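HTH-type transcriptional regulator GadX (Escherichia coli, PDB 3MKL) activates about fifteen acid-resistance genes, including gadA, gadB and gadC, as a homodimeric DNA-binding regulator, and can repress gadW depending on growth phase and medium. Local coordinates at residues P6-R11 with K41-E46; R28-S31 with S36-L39; Q65-H70 with T102-R107; K75-S80 with S87-V92. One frame throughout, in Å; residues are numbered along the deposited sequence.

In the fold
The chain is the DNA-binding part of GadX, with the AraC/XylS arrangement of two helix-turn-helix units joined by a long helix, 51-67. From the N terminus, the chain runs on until helix 37-46 comes back against helix 8-17 in contact 1, closing a loop of 29 residues. Nested within it, contact 2 closes the short turn between helices 26-32 and 37-46. Beyond helix 51-67 the pattern recurs: contact 3 joins the end of that helix to helix 101-107, and contact 4, nested inside, packs helix 74-80 on helix 86-97. The two nests follow in series on opposite sides of the chain's centre; contacts 3 and 4 touch through L66, I67, V77 and S80.

Contact 1 (P6-R11 with K41-E46); sequences PNMRTR and KKKLRE
M8 lies across two neighbouring side chains of helix 37-46: its CG is shared by K43 and L44, and its CE returns to K43. The residue is selenomethionine in this crystal. CG lies 3.9 Å from K43 CB and 3.9 Å from L44 CD2. Against L44 the M8 side chain runs at about a right angle, and the CD2 methyl of the leucine comes up beside the CG methylene; against K43 the crossing is more slanted. With CG anti to the backbone N (chi1 -169°), the M8 chain leaves its helix toward the partner, and bends at chi2 and chi3 then fold it so that CE also rests on the lysine, 4.1 Å from K43 CG. The flexible, unbranched chain of methionine, here with selenium in place of sulfur, suits a place where one side chain must follow two different surfaces. K43 contributes the start of its aliphatic chain while its amino end leads away, as befits a lysine at the margin of an apolar patch. L44, buried, rests CD2 by the backbone of the facing helix, 3.9 Å from R9 N, and its other neighbours include Y51 and L54 of helix 51-67.

The first turn of helix 8-17 is secured separately. N7 is the N-cap, its OD1 accepting from T10 N at 3.1 Å in a fairly straight bond, and E47 accepts from M8 N and, weakly, from R9 N. Polar groups thus satisfy the helix start, while the side chains that meet do so through apolar atoms: adhesion depends on the fit of hydrocarbon surfaces, and the lysine charge remains outside.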
loop_
_atom_site.group_PDB
_atom_site.type_symbol
_atom_site.label_atom_id
_atom_site.label_comp_id
_atom_site.label_asym_id
_atom_site.label_seq_id
_atom_site.Cartn_x
_atom_site.Cartn_y
_atom_site.Cartn_z
ATOM N N PRO A 6 6.075 12.422 14.608
ATOM C CA PRO A 6 5.375 11.244 14.079
ATOM C C PRO A 6 6.190 9.977 14.325
ATOM O O PRO A 6 7.393 9.984 14.114
ATOM C CB PRO A 6 5.271 11.535 12.572
ATOM C CG PRO A 6 5.477 13.045 12.455
ATOM C CD PRO A 6 6.467 13.355 13.531
ATOM N N ASN A 7 5.544 8.912 14.787
ATOM C CA ASN A 7 6.221 7.622 14.972
ATOM C C ASN A 7 6.672 7.012 13.631
ATOM O O ASN A 7 6.446 7.593 12.562
ATOM C CB ASN A 7 5.338 6.657 15.776
ATOM C CG ASN A 7 4.071 6.270 15.036
ATOM O OD1 ASN A 7 4.054 6.167 13.807
ATOM N ND2 ASN A 7 2.997 6.049 15.784
HETATM N N MSE A 8 7.308 5.849 13.677
HETATM C CA MSE A 8 8.052 5.390 12.503
HETATM C C MSE A 8 7.148 4.886 11.381
HETATM O O MSE A 8 7.386 5.186 10.220
HETATM C CB MSE A 8 9.101 4.342 12.871
HETATM C CG MSE A 8 10.072 4.042 11.737
HETATM SE SE MSE A 8 11.206 5.564 11.257
HETATM C CE MSE A 8 11.959 5.910 13.031
ATOM N N ARG A 9 6.106 4.147 11.736
ATOM C CA ARG A 9 5.129 3.685 10.755
ATOM C C ARG A 9 4.427 4.843 10.009
ATOM O O ARG A 9 4.215 4.748 8.794
ATOM C CB ARG A 9 4.123 2.695 11.368
ATOM C CG ARG A 9 3.225 3.199 12.531
ATOM C CD ARG A 9 2.473 1.993 13.208
ATOM N NE ARG A 9 1.747 1.189 12.215
ATOM C CZ ARG A 9 1.381 -0.096 12.328
ATOM N NH1 ARG A 9 0.735 -0.662 11.312
ATOM N NH2 ARG A 9 1.639 -0.823 13.421
ATOM N N THR A 10 4.093 5.914 10.736
ATOM C CA THR A 10 3.521 7.141 10.143
ATOM C C THR A 10 4.452 7.794 9.120
ATOM O O THR A 10 4.010 8.166 8.039
ATOM C CB THR A 10 3.137 8.174 11.227
ATOM O OG1 THR A 10 2.145 7.594 12.077
ATOM C CG2 THR A 10 2.566 9.456 10.616
ATOM N N ARG A 11 5.738 7.913 9.465
ATOM C CA ARG A 11 6.734 8.527 8.566
ATOM C C ARG A 11 6.958 7.738 7.282
ATOM O O ARG A 11 7.151 8.331 6.226
ATOM C CB ARG A 11 8.067 8.748 9.284
ATOM C CG ARG A 11 8.006 9.870 10.284
ATOM C CD ARG A 11 9.178 9.813 11.212
ATOM N NE ARG A 11 10.399 10.237 10.536
ATOM C CZ ARG A 11 11.625 9.968 10.974
ATOM N NH1 ARG A 11 11.793 9.273 12.091
ATOM N NH2 ARG A 11 12.684 10.395 10.291
ATOM N N LYS A 41 14.255 -1.319 9.666
ATOM C CA LYS A 41 13.636 -2.603 9.957
ATOM C C LYS A 41 13.442 -2.744 11.460
ATOM O O LYS A 41 12.412 -3.207 11.906
ATOM C CB LYS A 41 14.501 -3.750 9.442
ATOM C CG LYS A 41 13.824 -5.105 9.487
ATOM C CD LYS A 41 14.614 -6.134 8.665
ATOM C CE LYS A 41 14.087 -7.545 8.966
ATOM N NZ LYS A 41 14.870 -8.626 8.301
ATOM N N LYS A 42 14.447 -2.336 12.224
ATOM C CA LYS A 42 14.419 -2.488 13.679
ATOM C C LYS A 42 13.290 -1.659 14.281
ATOM O O LYS A 42 12.491 -2.186 15.047
ATOM C CB LYS A 42 15.768 -2.127 14.300
ATOM C CG LYS A 42 15.942 -2.502 15.784
ATOM C CD LYS A 42 17.419 -2.309 16.191
ATOM C CE LYS A 42 17.762 -2.957 17.532
ATOM N NZ LYS A 42 19.241 -3.276 17.712
ATOM N N LYS A 43 13.201 -0.385 13.915
ATOM C CA LYS A 43 12.179 0.485 14.482
ATOM C C LYS A 43 10.754 0.070 14.121
ATOM O O LYS A 43 9.858 0.196 14.951
ATOM C CB LYS A 43 12.415 1.958 14.117
ATOM C CG LYS A 43 13.668 2.566 14.714
ATOM C CD LYS A 43 13.628 2.556 16.259
ATOM C CE LYS A 43 14.273 3.807 16.857
ATOM N NZ LYS A 43 14.803 3.594 18.249
ATOM N N LEU A 44 10.554 -0.412 12.895
ATOM C CA LEU A 44 9.247 -0.934 12.434
ATOM C C LEU A 44 8.825 -2.205 13.198
ATOM O O LEU A 44 7.669 -2.362 13.567
ATOM C CB LEU A 44 9.268 -1.182 10.916
ATOM C CG LEU A 44 9.212 0.062 10.017
ATOM C CD1 LEU A 44 9.147 -0.282 8.519
ATOM C CD2 LEU A 44 8.043 1.002 10.425
ATOM N N ARG A 45 9.793 -3.081 13.466
ATOM C CA ARG A 45 9.559 -4.324 14.191
ATOM C C ARG A 45 9.126 -4.072 15.657
ATOM O O ARG A 45 8.250 -4.780 16.167
ATOM C CB ARG A 45 10.781 -5.257 14.093
ATOM C CG ARG A 45 10.771 -6.449 15.055
ATOM C CD ARG A 45 9.666 -7.445 14.714
ATOM N NE ARG A 45 8.957 -7.958 15.902
ATOM C CZ ARG A 45 9.452 -8.843 16.778
ATOM N NH1 ARG A 45 10.686 -9.324 16.638
ATOM N NH2 ARG A 45 8.712 -9.240 17.811
ATOM N N GLU A 46 9.718 -3.055 16.295
ATOM C CA GLU A 46 9.305 -2.583 17.635
ATOM C C GLU A 46 7.837 -2.090 17.703
ATOM O O GLU A 46 7.239 -2.109 18.779
ATOM C CB GLU A 46 10.250 -1.478 18.141
ATOM C CG GLU A 46 11.638 -1.971 18.606
ATOM C CD GLU A 46 12.681 -0.847 18.692
ATOM O OE1 GLU A 46 13.793 -1.078 19.230
ATOM O OE2 GLU A 46 12.386 0.270 18.207
#

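Contact 2 (R28-S31 with S36-L39); sequences RIAS and SPSL
A30 sets its single methyl group against the first turn of the following helix, and nearly all the close packing here comes from that one atom. A30 CB lies 3.9 Å from P37 CA and 4.0 Å from S36 C, so the methyl meets the backbone where the turn passes into the helix. The CA atoms of A30 and P37 are 5.4 Å apart, a separation that leaves little depth for a side chain between the backbones; the small, buried alanine fits this place.

The packing is looser at the proline ring, where P37 CG stands 4.4 Å from A30 CB. P37 is exposed, and proline suits the first turn of a helix because its backbone N has no hydrogen to donate and its ring already holds phi near the helical value. Beside it, on the solvent side, S36 points away from helix 26-32 and turns its hydroxyl to its own helix. OG sits between the backbone N and the carbonyl carbon (chi1 68°), which brings it to L39 N; S36 OG accepts from L39 N at 3.1 Å, with an N-H...O angle of 157°. This is the classical N-cap of a serine, whose short side chain can reach a backbone N-H of the first turn.

The two helices lie within the predicted first helix-turn-helix motif, and by analogy with other such motifs helix 37-46 is probably the recognition helix. P37 extends its packing along helix 26-32 to L26 and A27, whereas the later turns of helix 37-46 receive helix 8-17 through K43 and L44.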
loop_
_atom_site.group_PDB
_atom_site.type_symbol
_atom_site.label_atom_id
_atom_site.label_comp_id
_atom_site.label_asym_id
_atom_site.label_seq_id
_atom_site.Cartn_x
_atom_site.Cartn_y
_atom_site.Cartn_z
ATOM N N ARG A 28 14.922 1.673 -0.015
ATOM C CA ARG A 28 14.548 2.931 -0.696
ATOM C C ARG A 28 13.767 3.862 0.207
ATOM O O ARG A 28 13.980 5.075 0.186
ATOM C CB ARG A 28 13.787 2.670 -1.985
ATOM C CG ARG A 28 14.635 1.987 -3.032
ATOM C CD ARG A 28 13.781 1.278 -4.035
ATOM N NE ARG A 28 14.551 1.015 -5.244
ATOM C CZ ARG A 28 14.162 0.216 -6.235
ATOM N NH1 ARG A 28 13.004 -0.433 -6.170
ATOM N NH2 ARG A 28 14.928 0.073 -7.304
ATOM N N ILE A 29 12.863 3.288 1.000
ATOM C CA ILE A 29 12.192 4.029 2.074
ATOM C C ILE A 29 13.252 4.559 3.047
ATOM O O ILE A 29 13.262 5.731 3.369
ATOM C CB ILE A 29 11.157 3.164 2.828
ATOM C CG1 ILE A 29 9.965 2.795 1.939
ATOM C CG2 ILE A 29 10.606 3.917 4.051
ATOM C CD1 ILE A 29 9.201 1.539 2.495
ATOM N N ALA A 30 14.169 3.696 3.485
ATOM C CA ALA A 30 15.216 4.074 4.441
ATOM C C ALA A 30 16.093 5.199 3.923
ATOM O O ALA A 30 16.467 6.091 4.684
ATOM C CB ALA A 30 16.083 2.874 4.800
ATOM N N SER A 31 16.436 5.172 2.638
ATOM C CA SER A 31 17.251 6.253 2.095
ATOM C C SER A 31 16.544 7.615 2.139
ATOM O O SER A 31 17.153 8.623 2.514
ATOM C CB SER A 31 17.768 5.915 0.692
ATOM O OG SER A 31 16.686 5.585 -0.139
ATOM N N SER A 36 19.717 3.893 8.057
ATOM C CA SER A 36 20.136 2.582 7.546
ATOM C C SER A 36 18.943 1.621 7.370
ATOM O O SER A 36 17.995 1.622 8.177
ATOM C CB SER A 36 21.233 1.934 8.417
ATOM O OG SER A 36 20.730 1.571 9.681
ATOM N N PRO A 37 18.974 0.807 6.302
ATOM C CA PRO A 37 17.917 -0.202 6.228
ATOM C C PRO A 37 17.757 -1.010 7.545
ATOM O O PRO A 37 16.619 -1.219 7.993
ATOM C CB PRO A 37 18.362 -1.089 5.062
ATOM C CG PRO A 37 19.231 -0.158 4.188
ATOM C CD PRO A 37 19.943 0.702 5.187
ATOM N N SER A 38 18.866 -1.423 8.168
ATOM C CA SER A 38 18.817 -2.186 9.417
ATOM C C SER A 38 18.112 -1.424 10.539
ATOM O O SER A 38 17.314 -2.002 11.263
ATOM C CB SER A 38 20.219 -2.563 9.890
ATOM O OG SER A 38 20.876 -3.307 8.885
ATOM N N LEU A 39 18.418 -0.140 10.702
ATOM C CA LEU A 39 17.704 0.665 11.703
ATOM C C LEU A 39 16.201 0.742 11.380
ATOM O O LEU A 39 15.366 0.503 12.271
ATOM C CB LEU A 39 18.330 2.072 11.902
ATOM C CG LEU A 39 17.730 2.999 12.982
ATOM C CD1 LEU A 39 17.967 2.455 14.413
ATOM C CD2 LEU A 39 18.295 4.408 12.859
#

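Contact 3 (Q65-H70 with T102-R107); sequences QLIVIH and TEYQER
The long helix 51-67, which links the two helix-turn-helix units of an AraC-family DNA-binding domain, ends against the last helix modelled in this chain, 101-107, and I67 makes the join. This buried isoleucine splits its branches between two residues of the facing helix. Its CG2 methyl, between the backbone N and the carbonyl carbon, meets the CD2-CE2 bond of the Y104 ring, 3.6 Å from Y104 CD2 and 3.7 Å from Y104 CE2, the two side chains crossing at a slant. The other branch, anti to the backbone N (chi1 -156°), runs to the glutamine, I67 CG1 lying 3.8 Å from Q105 CG. A beta-branched residue suits this position, since two diverging arms let it touch both partners.

Q105 also lies close to the backbone: its CG is 3.2 Å from I67 O, and its amide NE2 is 3.5 Å from the same oxygen. Nearby, I74 of helix 74-80 touches both I67 and Q105, while Y104 also packs on M99.

Glutamine lends methylenes to the apolar surface and carries its amide at the margin. The join therefore rests chiefly on hydrocarbon and aromatic packing, with a polar carbonyl at its border.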
loop_
_atom_site.group_PDB
_atom_site.type_symbol
_atom_site.label_atom_id
_atom_site.label_comp_id
_atom_site.label_asym_id
_atom_site.label_seq_id
_atom_site.Cartn_x
_atom_site.Cartn_y
_atom_site.Cartn_z
ATOM N N GLN A 65 -10.276 4.766 -2.980
ATOM C CA GLN A 65 -10.492 6.060 -3.632
ATOM C C GLN A 65 -10.695 5.931 -5.142
ATOM O O GLN A 65 -11.407 6.731 -5.738
ATOM C CB GLN A 65 -9.314 7.001 -3.348
ATOM C CG GLN A 65 -9.004 7.182 -1.870
ATOM C CD GLN A 65 -7.973 8.261 -1.601
ATOM O OE1 GLN A 65 -6.970 8.396 -2.318
ATOM N NE2 GLN A 65 -8.209 9.035 -0.547
ATOM N N LEU A 66 -10.074 4.927 -5.758
ATOM C CA LEU A 66 -10.081 4.804 -7.221
ATOM C C LEU A 66 -11.205 3.908 -7.751
ATOM O O LEU A 66 -11.705 4.081 -8.871
ATOM C CB LEU A 66 -8.722 4.298 -7.722
ATOM C CG LEU A 66 -7.425 4.958 -7.225
ATOM C CD1 LEU A 66 -6.236 4.260 -7.818
ATOM C CD2 LEU A 66 -7.390 6.460 -7.539
ATOM N N ILE A 67 -11.605 2.952 -6.931
ATOM C CA ILE A 67 -12.583 1.970 -7.342
ATOM C C ILE A 67 -13.950 2.608 -7.639
ATOM O O ILE A 67 -14.721 2.059 -8.427
ATOM C CB ILE A 67 -12.659 0.823 -6.299
ATOM C CG1 ILE A 67 -13.191 -0.455 -6.921
ATOM C CG2 ILE A 67 -13.364 1.271 -5.015
ATOM C CD1 ILE A 67 -12.346 -1.620 -6.525
ATOM N N VAL A 68 -14.217 3.773 -7.047
ATOM C CA VAL A 68 -15.517 4.463 -7.161
ATOM C C VAL A 68 -15.633 5.321 -8.433
ATOM O O VAL A 68 -16.730 5.687 -8.845
ATOM C CB VAL A 68 -15.795 5.337 -5.893
ATOM C CG1 VAL A 68 -17.004 6.267 -6.087
ATOM C CG2 VAL A 68 -16.005 4.457 -4.676
ATOM N N ILE A 69 -14.509 5.647 -9.060
ATOM C CA ILE A 69 -14.557 6.544 -10.213
ATOM C C ILE A 69 -15.057 5.808 -11.461
ATOM O O ILE A 69 -14.689 4.645 -11.725
ATOM C CB ILE A 69 -13.254 7.396 -10.392
ATOM C CG1 ILE A 69 -12.032 6.543 -10.769
ATOM C CG2 ILE A 69 -12.984 8.210 -9.116
ATOM C CD1 ILE A 69 -10.664 7.307 -10.707
ATOM N N HIS A 70 -15.945 6.482 -12.188
ATOM C CA HIS A 70 -16.711 5.853 -13.262
ATOM C C HIS A 70 -15.801 5.291 -14.344
ATOM O O HIS A 70 -14.917 5.986 -14.842
ATOM C CB HIS A 70 -17.727 6.860 -13.875
ATOM N N THR A 102 -14.641 -6.024 -7.302
ATOM C CA THR A 102 -15.857 -5.964 -8.093
ATOM C C THR A 102 -17.066 -5.874 -7.202
ATOM O O THR A 102 -17.972 -5.094 -7.488
ATOM C CB THR A 102 -16.021 -7.184 -9.046
ATOM O OG1 THR A 102 -15.006 -7.136 -10.045
ATOM C CG2 THR A 102 -17.370 -7.154 -9.748
ATOM N N GLU A 103 -17.092 -6.678 -6.136
ATOM C CA GLU A 103 -18.192 -6.592 -5.178
ATOM C C GLU A 103 -18.266 -5.171 -4.657
ATOM O O GLU A 103 -19.293 -4.529 -4.789
ATOM C CB GLU A 103 -18.035 -7.588 -4.031
ATOM C CG GLU A 103 -18.243 -9.040 -4.434
ATOM C CD GLU A 103 -17.832 -10.018 -3.346
ATOM O OE1 GLU A 103 -16.744 -10.630 -3.479
ATOM O OE2 GLU A 103 -18.592 -10.171 -2.358
ATOM N N TYR A 104 -17.157 -4.666 -4.119
ATOM C CA TYR A 104 -17.122 -3.304 -3.560
ATOM C C TYR A 104 -17.636 -2.218 -4.513
ATOM O O TYR A 104 -18.365 -1.308 -4.102
ATOM C CB TYR A 104 -15.717 -2.929 -3.080
ATOM C CG TYR A 104 -15.709 -1.656 -2.247
ATOM C CD1 TYR A 104 -15.771 -1.708 -0.845
ATOM C CD2 TYR A 104 -15.659 -0.403 -2.856
ATOM C CE1 TYR A 104 -15.774 -0.546 -0.083
ATOM C CE2 TYR A 104 -15.667 0.759 -2.104
ATOM C CZ TYR A 104 -15.727 0.681 -0.722
ATOM O OH TYR A 104 -15.727 1.846 0.016
ATOM N N GLN A 105 -17.209 -2.321 -5.770
ATOM C CA GLN A 105 -17.541 -1.380 -6.830
ATOM C C GLN A 105 -19.048 -1.372 -7.098
ATOM O O GLN A 105 -19.594 -0.358 -7.539
ATOM C CB GLN A 105 -16.785 -1.782 -8.098
ATOM C CG GLN A 105 -16.360 -0.646 -8.995
ATOM C CD GLN A 105 -15.852 -1.135 -10.349
ATOM O OE1 GLN A 105 -16.441 -2.035 -10.956
ATOM N NE2 GLN A 105 -14.760 -0.534 -10.834
ATOM N N GLU A 106 -19.702 -2.501 -6.814
ATOM C CA GLU A 106 -21.141 -2.678 -7.037
ATOM C C GLU A 106 -22.015 -2.246 -5.851
ATOM O O GLU A 106 -23.187 -1.924 -6.044
ATOM C CB GLU A 106 -21.458 -4.118 -7.464
ATOM C CG GLU A 106 -20.990 -4.457 -8.892
ATOM C CD GLU A 106 -21.028 -5.954 -9.230
ATOM O OE1 GLU A 106 -20.996 -6.798 -8.300
ATOM O OE2 GLU A 106 -21.077 -6.284 -10.438
ATOM N N ARG A 107 -21.471 -2.230 -4.635
ATOM C CA ARG A 107 -22.231 -1.680 -3.498
ATOM C C ARG A 107 -22.332 -0.161 -3.636
ATOM O O ARG A 107 -23.431 0.401 -3.612
ATOM C CB ARG A 107 -21.596 -2.021 -2.141
ATOM C CG ARG A 107 -21.135 -3.461 -1.949
ATOM C CD ARG A 107 -22.294 -4.418 -1.700
ATOM N NE ARG A 107 -21.915 -5.793 -2.028
ATOM C CZ ARG A 107 -22.089 -6.362 -3.221
ATOM N NH1 ARG A 107 -22.650 -5.685 -4.222
ATOM N NH2 ARG A 107 -21.701 -7.617 -3.413
#

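Contact 4 (K75-S80 with S87-V92); sequences KRVAVS and SYFIYV
F89 reaches from helix 86-97 to A78 and V77 of helix 74-80, and its side chain meets them in turn. F89 CB already lies 3.8 Å from A78 CB. The ring then leaves anti to the backbone N (chi1 165°), which carries it toward the facing helix, and F89 CG comes within 3.7 Å of the same alanine methyl. Further along, F89 CD2 keeps to that methyl, also at 3.7 Å. The ring turns one face to the alanine backbone: A78 CA sits 4.1 Å above its plane, over the centre. A small residue is what allows this, for with only a methyl on A78 the flat phenyl can lie over the helix surface. At the tip, F89 CZ passes from the alanine to the valine, 4.0 Å from V77 CG1.

The two helices lie in the second predicted helix-turn-helix motif of this AraC/XylS-type domain, and phenylalanine fits as a core residue here because its rigid ring is long enough to cover two successive residues of the partner helix. V77 offers that tip its CG1 branch, and the two side chains run at a slant to each other. F89 also touches M60 and P101, so its side chain meets helices 51-67 and 101-107 besides helix 74-80. V77, for its part, packs on L66 near the end of helix 51-67.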
loop_
_atom_site.group_PDB
_atom_site.type_symbol
_atom_site.label_atom_id
_atom_site.label_comp_id
_atom_site.label_asym_id
_atom_site.label_seq_id
_atom_site.Cartn_x
_atom_site.Cartn_y
_atom_site.Cartn_z
ATOM N N LYS A 75 -8.727 -3.553 -13.263
ATOM C CA LYS A 75 -7.405 -3.586 -13.912
ATOM C C LYS A 75 -6.631 -2.270 -13.770
ATOM O O LYS A 75 -5.447 -2.268 -13.462
ATOM C CB LYS A 75 -7.586 -3.919 -15.405
ATOM C CG LYS A 75 -6.415 -4.669 -16.041
ATOM C CD LYS A 75 -6.900 -5.562 -17.192
ATOM C CE LYS A 75 -6.580 -4.966 -18.566
ATOM N NZ LYS A 75 -5.103 -4.948 -18.833
ATOM N N ARG A 76 -7.326 -1.163 -13.995
ATOM C CA ARG A 76 -6.782 0.181 -13.896
ATOM C C ARG A 76 -6.429 0.526 -12.456
ATOM O O ARG A 76 -5.396 1.135 -12.191
ATOM C CB ARG A 76 -7.821 1.174 -14.441
ATOM C CG ARG A 76 -8.007 2.469 -13.636
ATOM C CD ARG A 76 -6.928 3.513 -13.950
ATOM N NE ARG A 76 -6.404 3.419 -15.322
ATOM C CZ ARG A 76 -7.101 3.677 -16.430
ATOM N NH1 ARG A 76 -6.520 3.566 -17.615
ATOM N NH2 ARG A 76 -8.377 4.032 -16.361
ATOM N N VAL A 77 -7.304 0.151 -11.530
ATOM C CA VAL A 77 -7.073 0.428 -10.131
ATOM C C VAL A 77 -5.780 -0.259 -9.678
ATOM O O VAL A 77 -4.948 0.347 -9.010
ATOM C CB VAL A 77 -8.261 -0.019 -9.257
ATOM C CG1 VAL A 77 -8.006 0.357 -7.793
ATOM C CG2 VAL A 77 -9.545 0.621 -9.736
ATOM N N ALA A 78 -5.606 -1.508 -10.068
ATOM C CA ALA A 78 -4.484 -2.297 -9.602
ATOM C C ALA A 78 -3.189 -1.641 -10.047
ATOM O O ALA A 78 -2.264 -1.484 -9.259
ATOM C CB ALA A 78 -4.581 -3.728 -10.134
ATOM N N VAL A 79 -3.141 -1.241 -11.316
ATOM C CA VAL A 79 -1.939 -0.625 -11.899
ATOM C C VAL A 79 -1.632 0.698 -11.211
ATOM O O VAL A 79 -0.465 1.004 -10.957
ATOM C CB VAL A 79 -2.054 -0.438 -13.459
ATOM C CG1 VAL A 79 -0.821 0.236 -14.017
ATOM C CG2 VAL A 79 -2.282 -1.794 -14.157
ATOM N N SER A 80 -2.678 1.452 -10.889
ATOM C CA SER A 80 -2.522 2.739 -10.218
ATOM C C SER A 80 -2.034 2.608 -8.764
ATOM O O SER A 80 -1.485 3.572 -8.202
ATOM C CB SER A 80 -3.828 3.533 -10.247
ATOM O OG SER A 80 -4.416 3.545 -11.533
ATOM N N SER A 87 -5.101 -10.599 -10.416
ATOM C CA SER A 87 -5.417 -11.741 -9.525
ATOM C C SER A 87 -4.848 -11.517 -8.134
ATOM O O SER A 87 -5.533 -11.683 -7.107
ATOM C CB SER A 87 -4.814 -13.033 -10.055
ATOM O OG SER A 87 -5.423 -13.447 -11.256
ATOM N N TYR A 88 -3.574 -11.164 -8.084
ATOM C CA TYR A 88 -2.958 -10.879 -6.780
ATOM C C TYR A 88 -3.621 -9.667 -6.073
ATOM O O TYR A 88 -3.984 -9.733 -4.868
ATOM C CB TYR A 88 -1.448 -10.690 -6.913
ATOM C CG TYR A 88 -0.800 -10.219 -5.617
ATOM C CD1 TYR A 88 -0.555 -11.106 -4.591
ATOM C CD2 TYR A 88 -0.460 -8.883 -5.425
ATOM C CE1 TYR A 88 0.042 -10.706 -3.404
ATOM C CE2 TYR A 88 0.144 -8.454 -4.214
ATOM C CZ TYR A 88 0.390 -9.384 -3.214
ATOM O OH TYR A 88 0.968 -9.003 -2.031
ATOM N N PHE A 89 -3.786 -8.567 -6.810
ATOM C CA PHE A 89 -4.506 -7.414 -6.256
ATOM C C PHE A 89 -5.883 -7.822 -5.723
ATOM O O PHE A 89 -6.224 -7.476 -4.600
ATOM C CB PHE A 89 -4.648 -6.283 -7.283
ATOM C CG PHE A 89 -5.668 -5.242 -6.911
ATOM C CD1 PHE A 89 -5.416 -4.327 -5.898
ATOM C CD2 PHE A 89 -6.878 -5.162 -7.593
ATOM C CE1 PHE A 89 -6.369 -3.347 -5.586
ATOM C CE2 PHE A 89 -7.815 -4.185 -7.284
ATOM C CZ PHE A 89 -7.566 -3.296 -6.277
ATOM N N ILE A 90 -6.671 -8.545 -6.525
ATOM C CA ILE A 90 -7.958 -9.050 -6.024
ATOM C C ILE A 90 -7.816 -9.839 -4.714
ATOM O O ILE A 90 -8.576 -9.619 -3.764
ATOM C CB ILE A 90 -8.735 -9.910 -7.107
ATOM C CG1 ILE A 90 -9.182 -9.026 -8.301
ATOM C CG2 ILE A 90 -9.919 -10.641 -6.464
ATOM C CD1 ILE A 90 -9.620 -9.827 -9.533
ATOM N N TYR A 91 -6.831 -10.735 -4.655
ATOM C CA TYR A 91 -6.577 -11.550 -3.458
ATOM C C TYR A 91 -6.308 -10.691 -2.194
ATOM O O TYR A 91 -6.812 -10.964 -1.106
ATOM C CB TYR A 91 -5.400 -12.503 -3.707
ATOM C CG TYR A 91 -4.655 -12.867 -2.444
ATOM C CD1 TYR A 91 -5.120 -13.900 -1.608
ATOM C CD2 TYR A 91 -3.472 -12.208 -2.082
ATOM C CE1 TYR A 91 -4.441 -14.238 -0.425
ATOM C CE2 TYR A 91 -2.781 -12.564 -0.901
ATOM C CZ TYR A 91 -3.287 -13.567 -0.091
ATOM O OH TYR A 91 -2.648 -13.910 1.051
ATOM N N VAL A 92 -5.488 -9.659 -2.352
ATOM C CA VAL A 92 -5.084 -8.863 -1.209
ATOM C C VAL A 92 -6.219 -7.920 -0.785
ATOM O O VAL A 92 -6.380 -7.633 0.416
ATOM C CB VAL A 92 -3.803 -8.081 -1.533
ATOM C CG1 VAL A 92 -3.453 -7.154 -0.414
ATOM C CG2 VAL A 92 -2.657 -9.066 -1.717
#